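Local coordinates for protein rhamnosidase B (Bacillus sp., PDB 2OKX) that probably releases terminal alpha-L-rhamnose from glycosides by hydrolysis, as an inverting alpha-L-rhamnosidase of glycoside hydrolase family 78, at residues T594-P605 with W633-T644; V796-S804 with C839-A847. All coordinates share one frame; numbering follows the deposited sequence.

Interaction 1 of 2, residues T594-P605 with W633-T644; sequences TEIVERCLNLVP and WILACREYAAHT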
loop_
_atom_site.group_PDB
_atom_site.type_symbol
_atom_site.label_atom_id
_atom_site.label_comp_id
_atom_site.label_asym_id
_atom_site.label_seq_id
_atom_site.Cartn_x
_atom_site.Cartn_y
_atom_site.Cartn_z
ATOM N N THR A 594 -12.693 16.112 2.029
ATOM C CA THR A 594 -13.261 15.615 3.277
ATOM C C THR A 594 -13.967 14.268 3.161
ATOM O O THR A 594 -13.936 13.472 4.097
ATOM C CB THR A 594 -14.264 16.629 3.870
ATOM O OG1 THR A 594 -15.271 16.921 2.898
ATOM C CG2 THR A 594 -13.554 17.918 4.262
ATOM N N GLU A 595 -14.597 14.004 2.021
ATOM C CA GLU A 595 -15.319 12.747 1.862
ATOM C C GLU A 595 -14.443 11.513 2.029
ATOM O O GLU A 595 -14.871 10.530 2.625
ATOM C CB GLU A 595 -16.049 12.707 0.516
ATOM C CG GLU A 595 -17.201 13.702 0.425
ATOM C CD GLU A 595 -18.129 13.430 -0.746
ATOM O OE1 GLU A 595 -19.039 14.251 -0.985
ATOM O OE2 GLU A 595 -17.958 12.394 -1.422
ATOM N N ILE A 596 -13.216 11.564 1.519
ATOM C CA ILE A 596 -12.322 10.426 1.652
ATOM C C ILE A 596 -11.996 10.190 3.129
ATOM O O ILE A 596 -11.870 9.055 3.574
ATOM C CB ILE A 596 -11.012 10.644 0.849
ATOM C CG1 ILE A 596 -10.085 9.439 1.021
ATOM C CG2 ILE A 596 -10.326 11.929 1.301
ATOM C CD1 ILE A 596 -8.795 9.523 0.203
ATOM N N VAL A 597 -11.873 11.266 3.896
ATOM C CA VAL A 597 -11.564 11.130 5.310
ATOM C C VAL A 597 -12.709 10.431 6.047
ATOM O O VAL A 597 -12.480 9.467 6.776
ATOM C CB VAL A 597 -11.299 12.502 5.970
ATOM C CG1 VAL A 597 -10.989 12.312 7.439
ATOM C CG2 VAL A 597 -10.138 13.208 5.261
ATOM N N GLU A 598 -13.938 10.902 5.857
ATOM C CA GLU A 598 -15.061 10.271 6.540
ATOM C C GLU A 598 -15.217 8.815 6.110
ATOM O O GLU A 598 -15.495 7.945 6.938
ATOM C CB GLU A 598 -16.372 11.021 6.287
ATOM C CG GLU A 598 -17.529 10.389 7.057
ATOM C CD GLU A 598 -18.816 11.180 7.001
ATOM O OE1 GLU A 598 -19.854 10.620 7.406
ATOM O OE2 GLU A 598 -18.795 12.351 6.563
ATOM N N ARG A 599 -15.037 8.548 4.820
ATOM C CA ARG A 599 -15.147 7.180 4.318
ATOM C C ARG A 599 -14.191 6.273 5.082
ATOM O O ARG A 599 -14.563 5.184 5.503
ATOM C CB ARG A 599 -14.824 7.117 2.818
ATOM C CG ARG A 599 -14.588 5.696 2.303
ATOM C CD ARG A 599 -14.377 5.638 0.796
ATOM N NE ARG A 599 -13.711 4.394 0.411
ATOM C CZ ARG A 599 -14.252 3.183 0.507
ATOM N NH1 ARG A 599 -15.490 3.039 0.970
ATOM N NH2 ARG A 599 -13.539 2.112 0.172
ATOM N N CYS A 600 -12.959 6.730 5.268
ATOM C CA CYS A 600 -11.967 5.940 5.983
ATOM C C CYS A 600 -12.324 5.751 7.450
ATOM O O CYS A 600 -12.209 4.645 7.982
ATOM C CB CYS A 600 -10.585 6.588 5.860
ATOM S SG CYS A 600 -9.910 6.496 4.178
ATOM N N LEU A 601 -12.750 6.828 8.104
ATOM C CA LEU A 601 -13.118 6.753 9.511
ATOM C C LEU A 601 -14.289 5.789 9.718
ATOM O O LEU A 601 -14.336 5.067 10.713
ATOM C CB LEU A 601 -13.486 8.143 10.038
ATOM C CG LEU A 601 -12.391 9.213 9.970
ATOM C CD1 LEU A 601 -12.933 10.529 10.502
ATOM C CD2 LEU A 601 -11.177 8.776 10.770
ATOM N N ASN A 602 -15.224 5.778 8.773
ATOM C CA ASN A 602 -16.396 4.907 8.855
ATOM C C ASN A 602 -16.081 3.428 8.626
ATOM O O ASN A 602 -16.824 2.559 9.078
ATOM C CB ASN A 602 -17.465 5.355 7.847
ATOM C CG ASN A 602 -18.196 6.618 8.282
ATOM O OD1 ASN A 602 -18.818 7.300 7.465
ATOM N ND2 ASN A 602 -18.136 6.926 9.572
ATOM N N LEU A 603 -14.988 3.137 7.927
ATOM C CA LEU A 603 -14.618 1.748 7.651
ATOM C C LEU A 603 -14.029 1.012 8.854
ATOM O O LEU A 603 -14.167 -0.210 8.972
ATOM C CB LEU A 603 -13.616 1.682 6.490
ATOM C CG LEU A 603 -14.145 1.874 5.065
ATOM C CD1 LEU A 603 -12.979 1.972 4.078
ATOM C CD2 LEU A 603 -15.049 0.700 4.699
ATOM N N VAL A 604 -13.385 1.752 9.751
ATOM C CA VAL A 604 -12.746 1.144 10.914
ATOM C C VAL A 604 -13.666 0.349 11.845
ATOM O O VAL A 604 -13.334 -0.770 12.231
ATOM C CB VAL A 604 -11.974 2.206 11.734
ATOM C CG1 VAL A 604 -11.309 1.557 12.944
ATOM C CG2 VAL A 604 -10.918 2.867 10.847
ATOM N N PRO A 605 -14.828 0.911 12.222
ATOM C CA PRO A 605 -15.735 0.179 13.115
ATOM C C PRO A 605 -16.225 -1.146 12.529
ATOM O O PRO A 605 -16.763 -1.992 13.245
ATOM C CB PRO A 605 -16.876 1.169 13.337
ATOM C CG PRO A 605 -16.179 2.497 13.255
ATOM C CD PRO A 605 -15.283 2.303 12.047
ATOM N N TRP A 633 -7.059 6.799 15.411
ATOM C CA TRP A 633 -8.333 6.806 14.702
ATOM C C TRP A 633 -9.293 7.710 15.476
ATOM O O TRP A 633 -10.038 8.494 14.890
ATOM C CB TRP A 633 -8.920 5.391 14.628
ATOM C CG TRP A 633 -10.352 5.357 14.149
ATOM C CD1 TRP A 633 -10.801 5.609 12.885
ATOM C CD2 TRP A 633 -11.516 5.083 14.940
ATOM N NE1 TRP A 633 -12.174 5.511 12.838
ATOM C CE2 TRP A 633 -12.639 5.189 14.086
ATOM C CE3 TRP A 633 -11.721 4.757 16.288
ATOM C CZ2 TRP A 633 -13.950 4.982 14.537
ATOM C CZ3 TRP A 633 -13.027 4.550 16.739
ATOM C CH2 TRP A 633 -14.123 4.664 15.863
ATOM N N ILE A 634 -9.280 7.588 16.801
ATOM C CA ILE A 634 -10.150 8.415 17.626
ATOM C C ILE A 634 -9.745 9.874 17.433
ATOM O O ILE A 634 -10.592 10.752 17.281
ATOM C CB ILE A 634 -10.043 8.025 19.117
ATOM C CG1 ILE A 634 -10.640 6.625 19.320
ATOM C CG2 ILE A 634 -10.772 9.048 19.984
ATOM C CD1 ILE A 634 -10.482 6.074 20.730
ATOM N N LEU A 635 -8.439 10.119 17.426
ATOM C CA LEU A 635 -7.914 11.465 17.226
ATOM C C LEU A 635 -8.412 11.987 15.881
ATOM O O LEU A 635 -8.932 13.099 15.791
ATOM C CB LEU A 635 -6.384 11.440 17.215
ATOM C CG LEU A 635 -5.623 12.671 17.722
ATOM C CD1 LEU A 635 -4.205 12.618 17.185
ATOM C CD2 LEU A 635 -6.300 13.956 17.293
ATOM N N ALA A 636 -8.256 11.178 14.836
ATOM C CA ALA A 636 -8.686 11.575 13.499
ATOM C C ALA A 636 -10.179 11.895 13.456
ATOM O O ALA A 636 -10.601 12.817 12.752
ATOM C CB ALA A 636 -8.351 10.479 12.491
ATOM N N CYS A 637 -10.977 11.131 14.199
ATOM C CA CYS A 637 -12.417 11.365 14.248
ATOM C C CYS A 637 -12.681 12.736 14.857
ATOM O O CYS A 637 -13.487 13.510 14.344
ATOM C CB CYS A 637 -13.117 10.290 15.090
ATOM S SG CYS A 637 -13.280 8.683 14.279
ATOM N N ARG A 638 -12.002 13.030 15.959
ATOM C CA ARG A 638 -12.167 14.319 16.610
ATOM C C ARG A 638 -11.742 15.435 15.660
ATOM O O ARG A 638 -12.456 16.419 15.481
ATOM C CB ARG A 638 -11.315 14.408 17.878
ATOM C CG ARG A 638 -11.328 15.810 18.471
ATOM C CD ARG A 638 -10.396 15.985 19.649
ATOM N NE ARG A 638 -10.463 17.361 20.139
ATOM C CZ ARG A 638 -9.869 17.801 21.244
ATOM N NH1 ARG A 638 -9.149 16.975 21.992
ATOM N NH2 ARG A 638 -10.002 19.069 21.606
ATOM N N GLU A 639 -10.568 15.274 15.054
ATOM C CA GLU A 639 -10.049 16.283 14.141
ATOM C C GLU A 639 -10.950 16.490 12.932
ATOM O O GLU A 639 -11.104 17.610 12.457
ATOM C CB GLU A 639 -8.623 15.915 13.722
ATOM C CG GLU A 639 -7.626 16.116 14.853
ATOM C CD GLU A 639 -6.239 15.589 14.551
ATOM O OE1 GLU A 639 -5.293 16.002 15.248
ATOM O OE2 GLU A 639 -6.088 14.756 13.635
ATOM N N TYR A 640 -11.562 15.416 12.445
ATOM C CA TYR A 640 -12.461 15.518 11.303
ATOM C C TYR A 640 -13.733 16.254 11.708
ATOM O O TYR A 640 -14.233 17.107 10.975
ATOM C CB TYR A 640 -12.834 14.128 10.780
ATOM C CG TYR A 640 -13.908 14.163 9.720
ATOM C CD1 TYR A 640 -13.603 14.459 8.391
ATOM C CD2 TYR A 640 -15.244 13.934 10.053
ATOM C CE1 TYR A 640 -14.603 14.527 7.420
ATOM C CE2 TYR A 640 -16.252 14.001 9.093
ATOM C CZ TYR A 640 -15.926 14.295 7.781
ATOM O OH TYR A 640 -16.924 14.343 6.836
ATOM N N ALA A 641 -14.264 15.903 12.875
ATOM C CA ALA A 641 -15.479 16.533 13.378
ATOM C C ALA A 641 -15.260 18.027 13.597
ATOM O O ALA A 641 -16.140 18.842 13.306
ATOM C CB ALA A 641 -15.908 15.867 14.686
ATOM N N ALA A 642 -14.086 18.388 14.108
ATOM C CA ALA A 642 -13.769 19.792 14.358
ATOM C C ALA A 642 -13.499 20.552 13.058
ATOM O O ALA A 642 -13.865 21.722 12.921
ATOM C CB ALA A 642 -12.563 19.899 15.286
ATOM N N HIS A 643 -12.864 19.875 12.106
ATOM C CA HIS A 643 -12.534 20.475 10.818
ATOM C C HIS A 643 -13.788 20.857 10.047
ATOM O O HIS A 643 -13.917 21.982 9.555
ATOM C CB HIS A 643 -11.715 19.489 9.977
ATOM C CG HIS A 643 -11.364 20.000 8.616
ATOM N ND1 HIS A 643 -10.407 20.970 8.408
ATOM C CD2 HIS A 643 -11.848 19.681 7.392
ATOM C CE1 HIS A 643 -10.315 21.224 7.114
ATOM N NE2 HIS A 643 -11.178 20.456 6.475
ATOM N N THR A 644 -14.711 19.907 9.950
ATOM C CA THR A 644 -15.948 20.106 9.213
ATOM C C THR A 644 -17.078 20.710 10.031
ATOM O O THR A 644 -17.989 21.317 9.472
ATOM C CB THR A 644 -16.464 18.769 8.651
ATOM O OG1 THR A 644 -16.789 17.895 9.739
ATOM C CG2 THR A 644 -15.407 18.110 7.775
HETATM O O HOH W 1 -17.272 15.008 3.931
#
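L601 is the knob of this helix pair: its side chain drops into a hollow walled by W633, A636, C637 and Y640. CG beside the backbone N (chi1 -60°) turns the branch toward the second helix, and the two methyls part there. CD2 lies 3.7 Å from A636 CB and also meets W633 CD1, whereas CD1 rests 3.6 Å from Y640 CB. Farther toward the C-terminal end of the first helix the roles reverse, and the indole of W633 becomes the bump. V604 lies over one face of its five-membered ring in a CH-pi contact, with V604 CB 3.8 Å from the ring centroid, while C637 SG occupies the opposite face and P605 CG approaches W633 CZ2. At the indole edge, W633 NE1 donates to L601 O at 3.1 Å, almost in the ring plane and onto a lone pair of the carbonyl, which, with V604 and C637 SG on the two faces, restrains the turn of the ring. Both helices belong to the alpha-helical barrel domain of this enzyme, the six-hairpin glycosidase type; the axes of 595-603 and of the 633-644 part of helix 627-644 approach to 10.5 Å, with 143° between their directions, antiparallel but well splayed. Near the start of the first helix the phenol of Y640 fills the gap between the backbones, CG lying opposite the backbone N (chi1 172°). V597 CG1 packs 3.5 Å from Y640 CD1, and E598 CB flanks the far end of the ring. Y640 OH lies 2.7 Å from E598 OE2, at best a weak hydrogen bond, since its one proton has another acceptor within reach, and a water joins this hydroxyl to T594 OG1; E598 OE1 is salt-bridged to R652. Beyond the ring, T594 CG2 touches T644 CG2 and the edge of the H643 imidazole.

Interaction 2 of 2, residues V796-S804 with C839-A847; sequences VQIGSPFMS and CWEMYPNFA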
loop_
_atom_site.group_PDB
_atom_site.type_symbol
_atom_site.label_atom_id
_atom_site.label_comp_id
_atom_site.label_asym_id
_atom_site.label_seq_id
_atom_site.Cartn_x
_atom_site.Cartn_y
_atom_site.Cartn_z
ATOM N N VAL A 796 17.215 6.805 22.474
ATOM C CA VAL A 796 16.898 6.226 21.177
ATOM C C VAL A 796 16.378 7.426 20.389
ATOM O O VAL A 796 15.663 8.260 20.941
ATOM C CB VAL A 796 15.787 5.154 21.291
ATOM C CG1 VAL A 796 15.336 4.715 19.906
ATOM C CG2 VAL A 796 16.305 3.953 22.073
ATOM N N GLN A 797 16.741 7.525 19.114
ATOM C CA GLN A 797 16.313 8.653 18.291
ATOM C C GLN A 797 15.108 8.337 17.407
ATOM O O GLN A 797 14.763 7.170 17.204
ATOM C CB GLN A 797 17.478 9.125 17.418
ATOM C CG GLN A 797 18.725 9.528 18.200
ATOM C CD GLN A 797 18.475 10.688 19.149
ATOM O OE1 GLN A 797 17.963 11.731 18.748
ATOM N NE2 GLN A 797 18.843 10.513 20.414
ATOM N N ILE A 798 14.473 9.387 16.884
ATOM C CA ILE A 798 13.313 9.238 16.009
ATOM C C ILE A 798 13.751 8.515 14.740
ATOM O O ILE A 798 14.732 8.906 14.103
ATOM C CB ILE A 798 12.714 10.618 15.645
ATOM C CG1 ILE A 798 12.110 11.263 16.898
ATOM C CG2 ILE A 798 11.653 10.463 14.557
ATOM C CD1 ILE A 798 11.506 12.628 16.655
ATOM N N GLY A 799 13.023 7.465 14.372
ATOM C CA GLY A 799 13.399 6.697 13.198
ATOM C C GLY A 799 12.593 6.880 11.927
ATOM O O GLY A 799 12.920 6.277 10.906
ATOM N N SER A 800 11.542 7.695 11.968
ATOM C CA SER A 800 10.733 7.909 10.771
ATOM C C SER A 800 10.105 9.294 10.762
ATOM O O SER A 800 9.869 9.885 11.819
ATOM C CB SER A 800 9.612 6.874 10.694
ATOM O OG SER A 800 8.663 7.096 11.727
ATOM N N PRO A 801 9.828 9.831 9.565
ATOM C CA PRO A 801 9.215 11.161 9.480
ATOM C C PRO A 801 7.825 11.105 10.111
ATOM O O PRO A 801 7.239 12.133 10.442
ATOM C CB PRO A 801 9.159 11.425 7.976
ATOM C CG PRO A 801 10.338 10.624 7.445
ATOM C CD PRO A 801 10.201 9.335 8.227
ATOM N N PHE A 802 7.307 9.888 10.256
ATOM C CA PHE A 802 6.000 9.667 10.869
ATOM C C PHE A 802 6.081 10.192 12.296
ATOM O O PHE A 802 5.237 10.973 12.738
ATOM C CB PHE A 802 5.676 8.169 10.889
ATOM C CG PHE A 802 4.466 7.812 11.714
ATOM C CD1 PHE A 802 4.557 6.854 12.719
ATOM C CD2 PHE A 802 3.233 8.410 11.469
ATOM C CE1 PHE A 802 3.435 6.493 13.470
ATOM C CE2 PHE A 802 2.104 8.057 12.213
ATOM C CZ PHE A 802 2.207 7.096 13.215
ATOM N N MET A 803 7.110 9.747 13.009
ATOM C CA MET A 803 7.334 10.166 14.384
ATOM C C MET A 803 7.709 11.648 14.395
ATOM O O MET A 803 7.374 12.369 15.332
ATOM C CB MET A 803 8.450 9.320 15.006
ATOM C CG MET A 803 8.699 9.569 16.488
ATOM S SD MET A 803 7.261 9.261 17.550
ATOM C CE MET A 803 7.253 10.788 18.516
ATOM N N SER A 804 8.399 12.100 13.349
ATOM C CA SER A 804 8.783 13.508 13.252
ATOM C C SER A 804 7.544 14.399 13.329
ATOM O O SER A 804 7.594 15.496 13.881
ATOM C CB SER A 804 9.518 13.786 11.933
ATOM O OG SER A 804 10.842 13.276 11.949
ATOM N N CYS A 839 8.031 11.581 0.047
ATOM C CA CYS A 839 8.597 11.416 1.383
ATOM C C CYS A 839 8.811 9.965 1.794
ATOM O O CYS A 839 7.899 9.135 1.706
ATOM C CB CYS A 839 7.702 12.107 2.410
ATOM S SG CYS A 839 7.438 13.847 2.021
ATOM N N TRP A 840 10.019 9.688 2.274
ATOM C CA TRP A 840 10.410 8.348 2.697
ATOM C C TRP A 840 9.629 7.819 3.883
ATOM O O TRP A 840 9.235 8.568 4.773
ATOM C CB TRP A 840 11.896 8.311 3.064
ATOM C CG TRP A 840 12.827 8.649 1.950
ATOM C CD1 TRP A 840 12.522 8.782 0.623
ATOM C CD2 TRP A 840 14.232 8.887 2.065
ATOM N NE1 TRP A 840 13.656 9.093 -0.094
ATOM C CE2 TRP A 840 14.718 9.162 0.769
ATOM C CE3 TRP A 840 15.129 8.896 3.142
ATOM C CZ2 TRP A 840 16.065 9.445 0.518
ATOM C CZ3 TRP A 840 16.468 9.179 2.893
ATOM C CH2 TRP A 840 16.922 9.449 1.588
ATOM N N GLU A 841 9.441 6.505 3.893
ATOM C CA GLU A 841 8.737 5.829 4.970
ATOM C C GLU A 841 9.537 5.957 6.266
ATOM O O GLU A 841 8.976 6.186 7.336
ATOM C CB GLU A 841 8.576 4.350 4.613
ATOM C CG GLU A 841 7.903 3.496 5.670
ATOM C CD GLU A 841 7.918 2.017 5.299
ATOM O OE1 GLU A 841 7.213 1.227 5.958
ATOM O OE2 GLU A 841 8.640 1.644 4.346
ATOM N N MET A 842 10.851 5.797 6.161
ATOM C CA MET A 842 11.723 5.864 7.326
ATOM C C MET A 842 13.005 6.610 7.013
ATOM O O MET A 842 13.292 6.922 5.851
ATOM C CB MET A 842 12.091 4.450 7.789
ATOM C CG MET A 842 10.905 3.556 8.106
ATOM S SD MET A 842 11.408 1.825 8.280
ATOM C CE MET A 842 11.739 1.431 6.552
ATOM N N TYR A 843 13.776 6.888 8.062
ATOM C CA TYR A 843 15.054 7.568 7.919
ATOM C C TYR A 843 16.148 6.525 7.735
ATOM O O TYR A 843 15.985 5.367 8.123
ATOM C CB TYR A 843 15.355 8.409 9.162
ATOM C CG TYR A 843 14.499 9.644 9.283
ATOM C CD1 TYR A 843 13.870 9.966 10.487
ATOM C CD2 TYR A 843 14.321 10.498 8.194
ATOM C CE1 TYR A 843 13.082 11.108 10.602
ATOM C CE2 TYR A 843 13.538 11.643 8.300
ATOM C CZ TYR A 843 12.920 11.940 9.507
ATOM O OH TYR A 843 12.137 13.068 9.612
ATOM N N PRO A 844 17.274 6.921 7.126
ATOM C CA PRO A 844 18.389 5.995 6.908
ATOM C C PRO A 844 19.066 5.646 8.229
ATOM O O PRO A 844 18.850 6.313 9.243
ATOM C CB PRO A 844 19.329 6.788 6.000
ATOM C CG PRO A 844 18.424 7.730 5.290
ATOM C CD PRO A 844 17.489 8.175 6.388
ATOM N N ASN A 845 19.882 4.598 8.204
ATOM C CA ASN A 845 20.643 4.147 9.363
ATOM C C ASN A 845 19.869 3.528 10.524
ATOM O O ASN A 845 20.293 3.604 11.679
ATOM C CB ASN A 845 21.535 5.286 9.870
ATOM C CG ASN A 845 22.508 5.773 8.807
ATOM O OD1 ASN A 845 23.042 4.978 8.027
ATOM N ND2 ASN A 845 22.751 7.079 8.775
ATOM N N PHE A 846 18.726 2.928 10.210
ATOM C CA PHE A 846 17.913 2.217 11.192
ATOM C C PHE A 846 17.696 0.860 10.530
ATOM O O PHE A 846 17.342 0.794 9.354
ATOM C CB PHE A 846 16.568 2.909 11.433
ATOM C CG PHE A 846 16.654 4.120 12.321
ATOM C CD1 PHE A 846 17.022 5.357 11.802
ATOM C CD2 PHE A 846 16.378 4.018 13.683
ATOM C CE1 PHE A 846 17.113 6.474 12.623
ATOM C CE2 PHE A 846 16.468 5.132 14.515
ATOM C CZ PHE A 846 16.835 6.362 13.985
ATOM N N ALA A 847 17.920 -0.218 11.272
ATOM C CA ALA A 847 17.775 -1.559 10.712
ATOM C C ALA A 847 16.340 -2.054 10.560
ATOM O O ALA A 847 16.077 -2.974 9.781
ATOM C CB ALA A 847 18.572 -2.550 11.550
#
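The N-terminal end of helix 801-813 is where this contact forms, G799 and P801 each meeting an aromatic ring of the loop 839-847. F846 presents a ring face to G799, whose CA stands 3.6 Å from the ring centroid and 16° off its normal, a CH-pi contact with the backbone itself. The same ring brings F846 CZ to 3.3 Å from I798 O. Alongside, G799 O accepts from Y843 N at 3.0 Å; this bond is nearly straight, 174° at the hydrogen, although the donor is tilted from the carbonyl plane. Y843 then lays its own ring against the first turn of the helix. CG is held beside the backbone N (chi1 -72°), which brings one face of the phenol against P801, and P801 CD sits over the ring centre, 4.0 Å from the centroid. At the rim of the ring S804 OG lies in its plane and shares a 2.7 Å hydrogen bond with Y843 OH, either hydroxyl being a possible donor. Within the alpha-barrel domain the helix start is marked by S800, an N-cap residue whose OG accepts a weak bond from M803 N and is also hydrogen-bonded to D683. The loop backbone also lines the proline: W840 O lies 3.5 Å from P801 CG, and E841 O is close to both P801 CD and S800 CB. E841 O itself accepts from W864 NE1, and the E841 carboxylate is engaged by S859 N and R858. Glycerol molecules, probably from the crystallisation liquor, are hydrogen-bonded to Q797 OE1 and to the backbone N and O of I798.

Both interactions fall within the helical glycosidase domain, and they come in series along the chain: 594-605 and 633-644 pair before 796-804 meets 839-847. Their centres lie 26 Å apart and the nearest atoms about 9 Å, so they do not touch. Interaction 1 joins helix 595-603 to helix 627-644, whereas interaction 2 fastens the start of helix 801-813 to the loop between helices 817-833 and 868-876. The two illustrate two kinds of join within one helical domain: neighbouring helices meeting mainly through side chains, and a long loop meeting the N-terminal end of a helix.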